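Local coordinates for protein beta-lactamase (Burkholderia cenocepacia, PDB 5E2G) that probably hydrolyses beta-lactams to substituted beta-amino acids and belongs to the class C beta-lactamase family, at residues E270-P273 / P279-L282; T144-S149 / L263-I268. One frame throughout, in Å; residues are numbered along the deposited sequence.

In the fold
Interaction 2 comes first along the chain. Its segment 144-149 includes the short edge strand 145-146, and after 113 intervening residues, many of them helical, 263-268 closes the long loop. Strands 256-260 and 294-303 lie between the two partners in the sheet order, so the contact is one of side chains. Interaction 1 follows in series: 270-273 meets 279-282 after only five residues and joins the sheet to helix 278-284. The two contacts neither nest nor cross. They share the antiparallel sheet, where 263-265 and 270-273 are neighbours. Gln271 N probably hydrogen-bonds to Thr264 O, and Tyr272 CE1 packs against Leu263 CA. Glu270 OE2 forms a salt bridge with Arg146 NH2.

Interaction 1. Residues E270-P273 / P279-L282; sequences EQYP and PTLL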
# COMPACT_ATOMS: atom_id res chain seq x y z
N GLU A 270 -4.24 -0.95 -7.30
CA GLU A 270 -4.99 -1.88 -8.13
C GLU A 270 -6.42 -1.37 -8.23
O GLU A 270 -6.96 -0.84 -7.26
CB GLU A 270 -4.93 -3.30 -7.53
CG GLU A 270 -3.49 -3.74 -7.22
CD GLU A 270 -3.39 -4.73 -6.06
OE1 GLU A 270 -4.43 -5.09 -5.48
OE2 GLU A 270 -2.26 -5.15 -5.74
N GLN A 271 -7.04 -1.49 -9.41
CA GLN A 271 -8.31 -0.81 -9.62
C GLN A 271 -9.24 -1.64 -10.48
O GLN A 271 -8.85 -2.61 -11.13
CB GLN A 271 -8.11 0.57 -10.24
CG GLN A 271 -7.88 0.53 -11.72
CD GLN A 271 -7.64 1.89 -12.33
OE1 GLN A 271 -7.83 2.07 -13.53
NE2 GLN A 271 -7.23 2.85 -11.52
N TYR A 272 -10.51 -1.23 -10.46
CA TYR A 272 -11.60 -1.89 -11.16
C TYR A 272 -12.56 -0.80 -11.62
O TYR A 272 -12.67 0.24 -10.96
CB TYR A 272 -12.33 -2.90 -10.27
CG TYR A 272 -11.39 -3.88 -9.59
CD1 TYR A 272 -11.08 -5.09 -10.19
CD2 TYR A 272 -10.79 -3.56 -8.39
CE1 TYR A 272 -10.20 -5.97 -9.60
CE2 TYR A 272 -9.90 -4.44 -7.78
CZ TYR A 272 -9.62 -5.64 -8.39
OH TYR A 272 -8.74 -6.51 -7.80
N PRO A 273 -13.26 -0.99 -12.75
CA PRO A 273 -14.27 -0.01 -13.14
C PRO A 273 -15.31 0.15 -12.04
O PRO A 273 -15.68 -0.81 -11.37
CB PRO A 273 -14.89 -0.61 -14.41
CG PRO A 273 -13.99 -1.69 -14.83
CD PRO A 273 -13.22 -2.16 -13.65
N PRO A 279 -18.20 -9.96 -6.80
CA PRO A 279 -17.35 -11.02 -7.36
C PRO A 279 -16.11 -10.48 -8.06
O PRO A 279 -15.08 -11.15 -8.07
CB PRO A 279 -18.28 -11.75 -8.34
CG PRO A 279 -19.65 -11.46 -7.85
CD PRO A 279 -19.60 -10.09 -7.26
N THR A 280 -16.19 -9.28 -8.63
CA THR A 280 -15.01 -8.71 -9.26
C THR A 280 -13.92 -8.44 -8.24
O THR A 280 -12.74 -8.75 -8.47
CB THR A 280 -15.37 -7.42 -9.99
OG1 THR A 280 -16.22 -7.73 -11.10
CG2 THR A 280 -14.13 -6.77 -10.52
N LEU A 281 -14.29 -7.90 -7.08
CA LEU A 281 -13.31 -7.59 -6.04
C LEU A 281 -12.80 -8.86 -5.39
O LEU A 281 -11.60 -8.98 -5.11
CB LEU A 281 -13.93 -6.68 -4.98
CG LEU A 281 -14.44 -5.34 -5.50
CD1 LEU A 281 -15.12 -4.59 -4.38
CD2 LEU A 281 -13.29 -4.53 -6.08
N LEU A 282 -13.69 -9.82 -5.13
CA LEU A 282 -13.26 -11.07 -4.53
C LEU A 282 -12.24 -11.77 -5.43
O LEU A 282 -11.20 -12.23 -4.96
CB LEU A 282 -14.46 -11.98 -4.27
CG LEU A 282 -15.60 -11.38 -3.42
CD1 LEU A 282 -16.80 -12.28 -3.39
CD2 LEU A 282 -15.14 -11.10 -2.00
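The ring of Tyr272 packs against two methyl groups from the helix residues Thr280 and Leu281. Thr280 CG2 comes to 3.5 Å from Tyr272 CD1. Leu281 CD2 comes equally near the other delta carbon, 3.5 Å from Tyr272 CD2. The two methyls lie on the same side of the ring plane, but each approaches obliquely. Leu281 CD2 also reaches along its side of the ring to Tyr272 CE2, at 3.8 Å.

The Tyr272 CB points at the helix, and chi2 near -91° sets the ring plane about perpendicular to the plane of CA, CB and CG, so that one side is turned to both methyls. In Thr280, OG1 lies beside the backbone N (chi1 -67°), which leaves the methyl CG2 anti to that N and against the tyrosine. Leu281 does not aim its CB directly at the strand; its CD2 branch makes the approach.

Polar atoms play little part. Thr280 O passes 3.9 Å from Tyr272 CE1, an ordinary packing distance. No hydrogen bond joins the two segments.

The strand is held in the sheet by backbone bonds of Tyr272 with Trp310 and of Glu270 with Asn312. Leu281 also packs on Trp310, and on Val348 and Tyr352 of helix 344-357. The contact is thus part of the packing between the sheet and its helices. A thiocyanate ion, probably from the crystallisation liquor, lies about 5 Å from the Tyr272 side chain.

The chemistry is apolar. Between these segments the fit rests on shape and burial of apolar groups, not on directional bonds.

Interaction 2. Residues T144-S149 / L263-I268; sequences THRKYS and LTQDLI
The guanidinium of Arg146 has Leu263 over one face and the amide of Gln265 at its edge. Leu263 CD1 sits 3.8 Å above the guanidinium plane, displaced toward the rim, and Leu263 CD2 is 3.6 Å from Arg146 NE. The amide and guanidinium planes are only 12° apart, so the amide lies edge to edge with the guanidinium, nearly coplanar with it.

Arg146 grips Gln265 side-on through two nitrogens, both hydrogen-bonded to OE1. Arg146 NE donates to a lone pair of Gln265 OE1 over 2.8 Å, in the carbonyl plane. Arg146 NH2 donates to the same Gln265 OE1 over 3.0 Å, more bent at 137°, and also forms a salt bridge with Glu270 OE2. The arginine chain is extended from CG to NE, with CG anti to the backbone N (chi1 -177°), and turned only at the last torsion.

This contact adjoins the probable active site of this class C family protein, whose fold is that of the serine beta-lactamases and penicillin-binding proteins. Tyr148, two residues on, bonds to Lys313 and packs by Ser62 and Lys65, a pattern consistent with the SxxK, YxN and KTG motifs of the family.

The Gln265 amide is also tied to its own turn, and the bonds at both ends set which way round it lies. Gln265 NE2 donates to Asp266 O at 3.0 Å and to Ile268 O at 3.2 Å, from above both carbonyl planes.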
# COMPACT_ATOMS: atom_id res chain seq x y z
N THR A 144 5.41 -9.11 -18.80
CA THR A 144 4.46 -10.06 -19.36
C THR A 144 3.70 -10.87 -18.32
O THR A 144 2.67 -11.46 -18.66
CB THR A 144 5.16 -11.08 -20.29
OG1 THR A 144 6.07 -11.88 -19.53
CG2 THR A 144 5.90 -10.39 -21.41
N HIS A 145 4.18 -10.94 -17.08
CA HIS A 145 3.48 -11.70 -16.05
C HIS A 145 3.50 -10.93 -14.75
O HIS A 145 4.53 -10.35 -14.38
CB HIS A 145 4.10 -13.08 -15.86
CG HIS A 145 3.86 -14.00 -17.02
ND1 HIS A 145 4.48 -13.84 -18.24
CD2 HIS A 145 3.04 -15.07 -17.15
CE1 HIS A 145 4.05 -14.77 -19.07
NE2 HIS A 145 3.19 -15.53 -18.44
N ARG A 146 2.38 -10.94 -14.05
CA ARG A 146 2.24 -10.26 -12.77
C ARG A 146 2.45 -11.27 -11.66
O ARG A 146 1.74 -12.28 -11.58
CB ARG A 146 0.87 -9.60 -12.65
CG ARG A 146 0.69 -8.82 -11.36
CD ARG A 146 -0.71 -8.24 -11.28
NE ARG A 146 -0.95 -7.46 -10.08
CZ ARG A 146 -1.24 -7.97 -8.88
NH1 ARG A 146 -1.30 -9.28 -8.71
NH2 ARG A 146 -1.45 -7.16 -7.85
N LYS A 147 3.41 -10.99 -10.79
CA LYS A 147 3.77 -11.91 -9.72
C LYS A 147 4.12 -11.08 -8.49
O LYS A 147 5.09 -10.31 -8.52
CB LYS A 147 4.95 -12.79 -10.14
CG LYS A 147 5.49 -13.69 -9.05
CD LYS A 147 4.45 -14.66 -8.59
CE LYS A 147 5.01 -15.52 -7.48
NZ LYS A 147 6.13 -16.35 -8.00
N TYR A 148 3.34 -11.24 -7.43
CA TYR A 148 3.50 -10.44 -6.23
C TYR A 148 4.84 -10.72 -5.56
O TYR A 148 5.21 -11.88 -5.36
CB TYR A 148 2.36 -10.72 -5.26
CG TYR A 148 2.02 -9.52 -4.43
CD1 TYR A 148 1.42 -8.41 -5.02
CD2 TYR A 148 2.32 -9.47 -3.07
CE1 TYR A 148 1.11 -7.29 -4.28
CE2 TYR A 148 2.01 -8.35 -2.32
CZ TYR A 148 1.41 -7.27 -2.93
OH TYR A 148 1.09 -6.15 -2.22
N SER A 149 5.57 -9.66 -5.20
CA SER A 149 6.95 -9.79 -4.75
C SER A 149 7.47 -8.53 -4.06
O SER A 149 7.29 -7.41 -4.55
CB SER A 149 7.85 -10.14 -5.95
OG SER A 149 9.22 -9.93 -5.66
N LEU A 263 -8.19 -7.93 -12.57
CA LEU A 263 -7.55 -6.82 -11.90
C LEU A 263 -6.87 -5.93 -12.92
O LEU A 263 -6.37 -6.40 -13.94
CB LEU A 263 -6.53 -7.38 -10.89
CG LEU A 263 -5.50 -6.57 -10.14
CD1 LEU A 263 -5.16 -7.34 -8.87
CD2 LEU A 263 -4.26 -6.37 -10.98
N THR A 264 -6.86 -4.63 -12.64
CA THR A 264 -6.06 -3.68 -13.39
C THR A 264 -4.97 -3.14 -12.47
O THR A 264 -5.26 -2.71 -11.35
CB THR A 264 -6.92 -2.55 -13.97
OG1 THR A 264 -7.88 -3.12 -14.85
CG2 THR A 264 -6.06 -1.55 -14.73
N GLN A 265 -3.73 -3.19 -12.93
CA GLN A 265 -2.57 -2.84 -12.13
C GLN A 265 -2.12 -1.42 -12.47
O GLN A 265 -1.74 -1.15 -13.62
CB GLN A 265 -1.43 -3.83 -12.38
CG GLN A 265 -0.19 -3.55 -11.56
CD GLN A 265 -0.45 -3.68 -10.08
OE1 GLN A 265 -0.77 -4.76 -9.59
NE2 GLN A 265 -0.31 -2.57 -9.35
N ASP A 266 -2.20 -0.52 -11.49
CA ASP A 266 -1.67 0.83 -11.62
C ASP A 266 -0.23 0.83 -11.10
O ASP A 266 0.42 -0.22 -11.09
CB ASP A 266 -2.56 1.83 -10.87
CG ASP A 266 -4.02 1.76 -11.29
OD1 ASP A 266 -4.34 1.12 -12.31
OD2 ASP A 266 -4.87 2.36 -10.58
N LEU A 267 0.29 1.97 -10.67
CA LEU A 267 1.59 1.95 -9.99
C LEU A 267 1.30 1.55 -8.55
O LEU A 267 0.90 2.37 -7.73
CB LEU A 267 2.30 3.29 -10.08
CG LEU A 267 3.80 3.19 -9.78
CD1 LEU A 267 4.51 2.34 -10.83
CD2 LEU A 267 4.45 4.57 -9.70
N ILE A 268 1.48 0.26 -8.27
CA ILE A 268 1.20 -0.39 -6.99
C ILE A 268 -0.30 -0.47 -6.72
O ILE A 268 -0.81 -1.54 -6.38
CB ILE A 268 1.94 0.29 -5.83
CG1 ILE A 268 3.45 0.12 -6.01
CG2 ILE A 268 1.49 -0.32 -4.50
CD1 ILE A 268 3.90 -1.33 -6.07